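Hypothetical protein Atu1540 (PDB 2HWJ) is of unknown function but belongs to a family of putative ParB-like nucleases, so a role in nucleic acid processing is possible though unproven. Local coordinates at residues Arg192-Arg195 and His196-Gly199; Arg167-Asp170 and Arg171-Ser175. All coordinates share one frame; numbering follows the deposited sequence.

Contact 1 (Arg192-Arg195 and His196-Gly199); sequences REAR and HLPG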
ATOM      1  N   ARG A 192     -26.159   2.243   3.248  1.00 61.13           N
ATOM      2  CA  ARG A 192     -25.559   2.162   1.956  1.00 62.56           C
ATOM      3  C   ARG A 192     -24.917   3.491   1.537  1.00 62.87           C
ATOM      4  O   ARG A 192     -23.959   3.458   0.774  1.00 63.72           O
ATOM      5  CB  ARG A 192     -26.533   1.571   0.941  1.00 62.52           C
ATOM      6  CG  ARG A 192     -26.162   0.048   0.622  1.00 66.08           C
ATOM      7  CD  ARG A 192     -27.027  -0.550  -0.485  1.00 64.59           C
ATOM      8  NE  ARG A 192     -28.431  -0.214  -0.233  1.00 67.21           N
ATOM      9  CZ  ARG A 192     -29.467  -0.656  -0.961  1.00 69.27           C
ATOM     10  NH1 ARG A 192     -29.255  -1.458  -2.009  1.00 68.59           N
ATOM     11  NH2 ARG A 192     -30.725  -0.317  -0.641  1.00 65.92           N
ATOM     12  N   GLU A 193     -25.363   4.630   2.078  1.00 62.63           N
ATOM     13  CA  GLU A 193     -24.794   5.919   1.726  1.00 63.70           C
ATOM     14  C   GLU A 193     -23.280   6.110   2.050  1.00 63.74           C
ATOM     15  O   GLU A 193     -22.544   6.833   1.336  1.00 63.84           O
ATOM     16  CB  GLU A 193     -25.593   7.015   2.391  1.00 64.66           C
ATOM     17  CG  GLU A 193     -25.402   8.397   1.679  1.00 71.53           C
ATOM     18  CD  GLU A 193     -26.623   9.349   1.787  1.00 79.13           C
ATOM     19  OE1 GLU A 193     -26.628  10.309   2.642  1.00 80.52           O
ATOM     20  OE2 GLU A 193     -27.585   9.116   1.004  1.00 82.23           O
ATOM     21  N   ALA A 194     -22.822   5.464   3.120  1.00 62.65           N
ATOM     22  CA  ALA A 194     -21.453   5.510   3.509  1.00 61.47           C
ATOM     23  C   ALA A 194     -20.645   4.432   2.804  1.00 62.28           C
ATOM     24  O   ALA A 194     -19.469   4.232   3.151  1.00 62.86           O
ATOM     25  CB  ALA A 194     -21.356   5.334   5.000  1.00 60.63           C
ATOM     26  N   ARG A 195     -21.221   3.726   1.825  1.00 61.66           N
ATOM     27  CA  ARG A 195     -20.487   2.593   1.228  1.00 62.06           C
ATOM     28  C   ARG A 195     -19.131   2.903   0.607  1.00 60.04           C
ATOM     29  O   ARG A 195     -18.308   2.038   0.521  1.00 60.45           O
ATOM     30  CB  ARG A 195     -21.346   1.776   0.253  1.00 62.93           C
ATOM     31  CG  ARG A 195     -21.558   2.439  -1.130  1.00 65.98           C
ATOM     32  CD  ARG A 195     -22.721   1.813  -1.964  1.00 65.26           C
ATOM     33  NE  ARG A 195     -23.370   2.858  -2.785  1.00 70.64           N
ATOM     34  CZ  ARG A 195     -24.618   3.330  -2.632  1.00 71.00           C
ATOM     35  NH1 ARG A 195     -25.444   2.854  -1.712  1.00 72.24           N
ATOM     36  NH2 ARG A 195     -25.070   4.281  -3.430  1.00 71.50           N
ATOM     37  N   HIS A 196     -18.911   4.137   0.201  1.00 59.07           N
ATOM     38  CA  HIS A 196     -17.735   4.579  -0.554  1.00 58.12           C
ATOM     39  C   HIS A 196     -16.621   4.957   0.368  1.00 58.02           C
ATOM     40  O   HIS A 196     -15.581   5.342  -0.107  1.00 59.36           O
ATOM     41  CB  HIS A 196     -18.058   5.846  -1.295  1.00 57.46           C
ATOM     42  CG  HIS A 196     -18.621   6.880  -0.391  1.00 61.82           C
ATOM     43  ND1 HIS A 196     -17.902   7.981   0.021  1.00 65.65           N
ATOM     44  CD2 HIS A 196     -19.779   6.901   0.319  1.00 64.55           C
ATOM     45  CE1 HIS A 196     -18.622   8.678   0.886  1.00 64.60           C
ATOM     46  NE2 HIS A 196     -19.756   8.036   1.097  1.00 65.22           N
ATOM     47  N   LEU A 197     -16.838   4.898   1.680  1.00 57.94           N
ATOM     48  CA  LEU A 197     -15.835   5.300   2.659  1.00 57.68           C
ATOM     49  C   LEU A 197     -14.927   4.175   3.062  1.00 59.23           C
ATOM     50  O   LEU A 197     -15.348   3.026   3.068  1.00 61.81           O
ATOM     51  CB  LEU A 197     -16.493   5.815   3.904  1.00 56.93           C
ATOM     52  CG  LEU A 197     -17.187   7.179   3.713  1.00 57.41           C
ATOM     53  CD1 LEU A 197     -18.158   7.434   4.869  1.00 54.54           C
ATOM     54  CD2 LEU A 197     -16.197   8.350   3.565  1.00 51.29           C
ATOM     55  N   PRO A 198     -13.676   4.475   3.459  1.00 59.98           N
ATOM     56  CA  PRO A 198     -12.771   3.371   3.793  1.00 58.87           C
ATOM     57  C   PRO A 198     -13.175   2.756   5.112  1.00 58.05           C
ATOM     58  O   PRO A 198     -13.450   3.467   6.067  1.00 58.86           O
ATOM     59  CB  PRO A 198     -11.446   4.090   3.996  1.00 60.46           C
ATOM     60  CG  PRO A 198     -11.841   5.495   4.477  1.00 59.84           C
ATOM     61  CD  PRO A 198     -13.069   5.807   3.708  1.00 59.78           C
ATOM     62  N   GLY A 199     -13.193   1.453   5.210  1.00 57.37           N
ATOM     63  CA  GLY A 199     -13.528   0.825   6.486  1.00 56.00           C
ATOM     64  C   GLY A 199     -15.007   0.587   6.560  1.00 56.45           C
ATOM     65  O   GLY A 199     -15.486   0.157   7.606  1.00 56.49           O
TER

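Contact 2 (Arg167-Asp170 and Arg171-Ser175); sequences RRID and RDLLS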
ATOM      1  N   ARG A 167     -21.385  16.814   6.661  1.00 61.47           N
ATOM      2  CA  ARG A 167     -22.353  17.286   5.666  1.00 60.45           C
ATOM      3  C   ARG A 167     -23.771  16.785   5.951  1.00 59.15           C
ATOM      4  O   ARG A 167     -24.675  17.076   5.236  1.00 57.67           O
ATOM      5  CB  ARG A 167     -21.902  16.898   4.271  1.00 61.10           C
ATOM      6  CG  ARG A 167     -20.413  16.934   4.098  1.00 62.57           C
ATOM      7  CD  ARG A 167     -19.970  16.405   2.750  1.00 61.82           C
ATOM      8  NE  ARG A 167     -19.934  17.510   1.827  1.00 64.07           N
ATOM      9  CZ  ARG A 167     -18.850  17.965   1.207  1.00 65.41           C
ATOM     10  NH1 ARG A 167     -17.671  17.406   1.398  1.00 63.27           N
ATOM     11  NH2 ARG A 167     -18.964  19.002   0.378  1.00 67.14           N
ATOM     12  N   ARG A 168     -23.940  16.073   7.055  1.00 59.26           N
ATOM     13  CA  ARG A 168     -25.133  15.277   7.317  1.00 58.14           C
ATOM     14  C   ARG A 168     -25.619  15.356   8.732  1.00 57.98           C
ATOM     15  O   ARG A 168     -26.705  14.978   9.006  1.00 58.01           O
ATOM     16  CB  ARG A 168     -24.808  13.818   7.069  1.00 57.46           C
ATOM     17  CG  ARG A 168     -24.952  13.467   5.630  1.00 57.44           C
ATOM     18  CD  ARG A 168     -24.387  12.124   5.330  1.00 56.18           C
ATOM     19  NE  ARG A 168     -24.300  11.959   3.882  1.00 58.47           N
ATOM     20  CZ  ARG A 168     -23.272  12.363   3.156  1.00 58.86           C
ATOM     21  NH1 ARG A 168     -22.249  12.930   3.777  1.00 62.51           N
ATOM     22  NH2 ARG A 168     -23.246  12.172   1.836  1.00 54.67           N
ATOM     23  N   ILE A 169     -24.788  15.744   9.677  1.00 58.43           N
ATOM     24  CA  ILE A 169     -25.292  15.872  11.011  1.00 57.39           C
ATOM     25  C   ILE A 169     -25.137  17.345  11.393  1.00 58.83           C
ATOM     26  O   ILE A 169     -24.101  17.978  11.140  1.00 59.30           O
ATOM     27  CB  ILE A 169     -24.594  14.907  11.965  1.00 56.84           C
ATOM     28  CG1 ILE A 169     -24.839  13.441  11.581  1.00 55.75           C
ATOM     29  CG2 ILE A 169     -25.041  15.137  13.408  1.00 55.73           C
ATOM     30  CD1 ILE A 169     -24.028  12.462  12.506  1.00 56.13           C
ATOM     31  N   ASP A 170     -26.206  17.880  11.953  1.00 59.63           N
ATOM     32  CA  ASP A 170     -26.316  19.265  12.395  1.00 62.03           C
ATOM     33  C   ASP A 170     -25.251  19.558  13.497  1.00 62.32           C
ATOM     34  O   ASP A 170     -25.163  18.760  14.419  1.00 62.31           O
ATOM     35  CB  ASP A 170     -27.762  19.355  12.908  1.00 60.03           C
ATOM     36  CG  ASP A 170     -28.180  20.707  13.354  1.00 60.72           C
ATOM     37  OD1 ASP A 170     -27.412  21.686  13.397  1.00 58.18           O
ATOM     38  OD2 ASP A 170     -29.381  20.800  13.706  1.00 68.66           O
ATOM     39  N   ARG A 171     -24.436  20.638  13.417  1.00 63.61           N
ATOM     40  CA  ARG A 171     -23.453  20.911  14.524  1.00 65.82           C
ATOM     41  C   ARG A 171     -24.116  21.105  15.913  1.00 66.43           C
ATOM     42  O   ARG A 171     -23.543  20.753  16.969  1.00 67.20           O
ATOM     43  CB  ARG A 171     -22.613  22.163  14.305  1.00 67.33           C
ATOM     44  CG  ARG A 171     -22.090  22.369  12.950  1.00 74.48           C
ATOM     45  CD  ARG A 171     -22.029  23.933  12.663  1.00 83.43           C
ATOM     46  NE  ARG A 171     -21.167  24.187  11.487  1.00 89.21           N
ATOM     47  CZ  ARG A 171     -21.299  25.198  10.626  1.00 91.39           C
ATOM     48  NH1 ARG A 171     -22.265  26.114  10.792  1.00 92.96           N
ATOM     49  NH2 ARG A 171     -20.452  25.293   9.593  1.00 90.78           N
ATOM     50  N   ASP A 172     -25.284  21.718  15.883  1.00 65.13           N
ATOM     51  CA  ASP A 172     -26.102  21.871  17.032  1.00 66.05           C
ATOM     52  C   ASP A 172     -26.498  20.545  17.702  1.00 66.01           C
ATOM     53  O   ASP A 172     -26.742  20.516  18.913  1.00 66.35           O
ATOM     54  CB  ASP A 172     -27.318  22.754  16.661  1.00 66.19           C
ATOM     55  CG  ASP A 172     -26.877  24.196  16.302  1.00 68.58           C
ATOM     56  OD1 ASP A 172     -25.650  24.470  16.426  1.00 71.19           O
ATOM     57  OD2 ASP A 172     -27.720  25.053  15.915  1.00 70.81           O
ATOM     58  N   LEU A 173     -26.554  19.442  16.954  1.00 65.07           N
ATOM     59  CA  LEU A 173     -26.877  18.180  17.585  1.00 64.07           C
ATOM     60  C   LEU A 173     -25.665  17.751  18.345  1.00 63.46           C
ATOM     61  O   LEU A 173     -25.756  17.162  19.414  1.00 63.81           O
ATOM     62  CB  LEU A 173     -27.208  17.134  16.542  1.00 64.23           C
ATOM     63  CG  LEU A 173     -28.269  16.062  16.901  1.00 65.55           C
ATOM     64  CD1 LEU A 173     -27.720  14.620  16.773  1.00 61.79           C
ATOM     65  CD2 LEU A 173     -29.094  16.310  18.260  1.00 63.84           C
ATOM     66  N   LEU A 174     -24.529  18.096  17.766  1.00 62.75           N
ATOM     67  CA  LEU A 174     -23.229  17.626  18.199  1.00 62.71           C
ATOM     68  C   LEU A 174     -22.813  18.315  19.480  1.00 62.13           C
ATOM     69  O   LEU A 174     -22.052  17.746  20.269  1.00 62.65           O
ATOM     70  CB  LEU A 174     -22.176  17.933  17.138  1.00 61.61           C
ATOM     71  CG  LEU A 174     -21.260  16.793  16.787  1.00 61.69           C
ATOM     72  CD1 LEU A 174     -20.053  17.181  15.921  1.00 60.12           C
ATOM     73  CD2 LEU A 174     -20.785  16.064  18.033  1.00 66.86           C
ATOM     74  N   SER A 175     -23.233  19.548  19.681  1.00 60.59           N
ATOM     75  CA  SER A 175     -22.825  20.147  20.923  1.00 60.88           C
ATOM     76  C   SER A 175     -23.908  19.960  21.958  1.00 60.75           C
ATOM     77  O   SER A 175     -23.615  19.931  23.147  1.00 61.10           O
ATOM     78  CB  SER A 175     -22.448  21.611  20.763  1.00 60.65           C
ATOM     79  OG  SER A 175     -23.217  22.157  19.738  1.00 60.76           O
TER

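Contact 1 (Arg192-Arg195 and His196-Gly199)
Ala-194 and Leu-197 make the backbone link here: Leu-197 N donates to Ala-194 O at 3.1 Å, with an angle of 164° at the hydrogen, and closes a type I beta turn with Arg-195 and His-196 at its corners. Two residues earlier in the chain, Arg-195 N donates to Arg-192 O at 2.9 Å, so the turn carries on directly from the short 3-10 segment.

The apolar contact lies beside the bond that closes the turn. Leu-197 CD1 reaches Ala-194 CB at 3.8 Å, and both side chains also touch Phe-164 of helix 157-166.

The imidazole of His-196 is folded back over the preceding residues, its CG set between the backbone N and the carbonyl carbon (chi1 53°). Its CD2/NE2 edge faces Glu-193 O, which lies near the ring plane, while Leu-197 CG sits over one face, offset toward the rim. A hydrogen bond to Glu-193 O comes from His-93 NE2 of the second subunit, and the ring of that His-93 meets the ring of His-196 with the planes at about 70°.

The carboxylate of Glu-193 turns to Arg-168 in a salt bridge. The arrangement is a 3-10 segment running into a type I turn, placed at a subunit interface.

Contact 2 (Arg167-Asp170 and Arg171-Ser175)
The side chain of Asp-170 extends with CG anti to the backbone N (chi1 -177°), which carries OD1 to the first turn of the helix that follows, while Asp-172 keeps its own CG beside its backbone N (chi1 -65°). The result is an N-cap: Asp-170 OD1 accepts from Asp-172 N at 3.3 Å, the donor approaching from above the carboxylate plane.

The main chain of the cap residue adds to this. Asp-170 O takes Leu-173 N at 3.0 Å and, weakly, Leu-174 N at 3.5 Å. The two carboxylates come close, OD1 of Asp-170 lying 4.2 Å from OD2 of Asp-172 with their planes 38° apart; the amide N-H groups at the helix start probably offset some of that repulsion.

On the apolar side, Ile-169 CG2 approaches Leu-173 CB at 4.3 Å. Ile-169 also packs on Leu-188 and Leu-173 on Ala-181, both from helix 178-189, and Leu-174 touches both Ala-181 and Phe-136 of helix 135-146.

Farther along the turn, Arg-171 O is gripped twice by one residue, by Ser-175 N at 3.0 Å and by Ser-175 OG at 3.1 Å.

How the contacts relate
From the N terminus, the chain leaves helix 157-166 and enters contact 2, which ends the connecting loop by starting helix 171-176. Helix 178-189 follows, and contact 1 then turns the chain in the loop beyond it. The two are in series, neither nested nor crossing, with centres about 19 Å apart. They are joined directly by the salt bridge from Arg-168 NE to Glu-193 OE1 at 3.1 Å, which ties the loop after helix 157-166 to the one after helix 178-189. Both also meet the second subunit: Arg-168 in contact 2 pairs with its Glu-98, and contact 1 packs on its Phe-91.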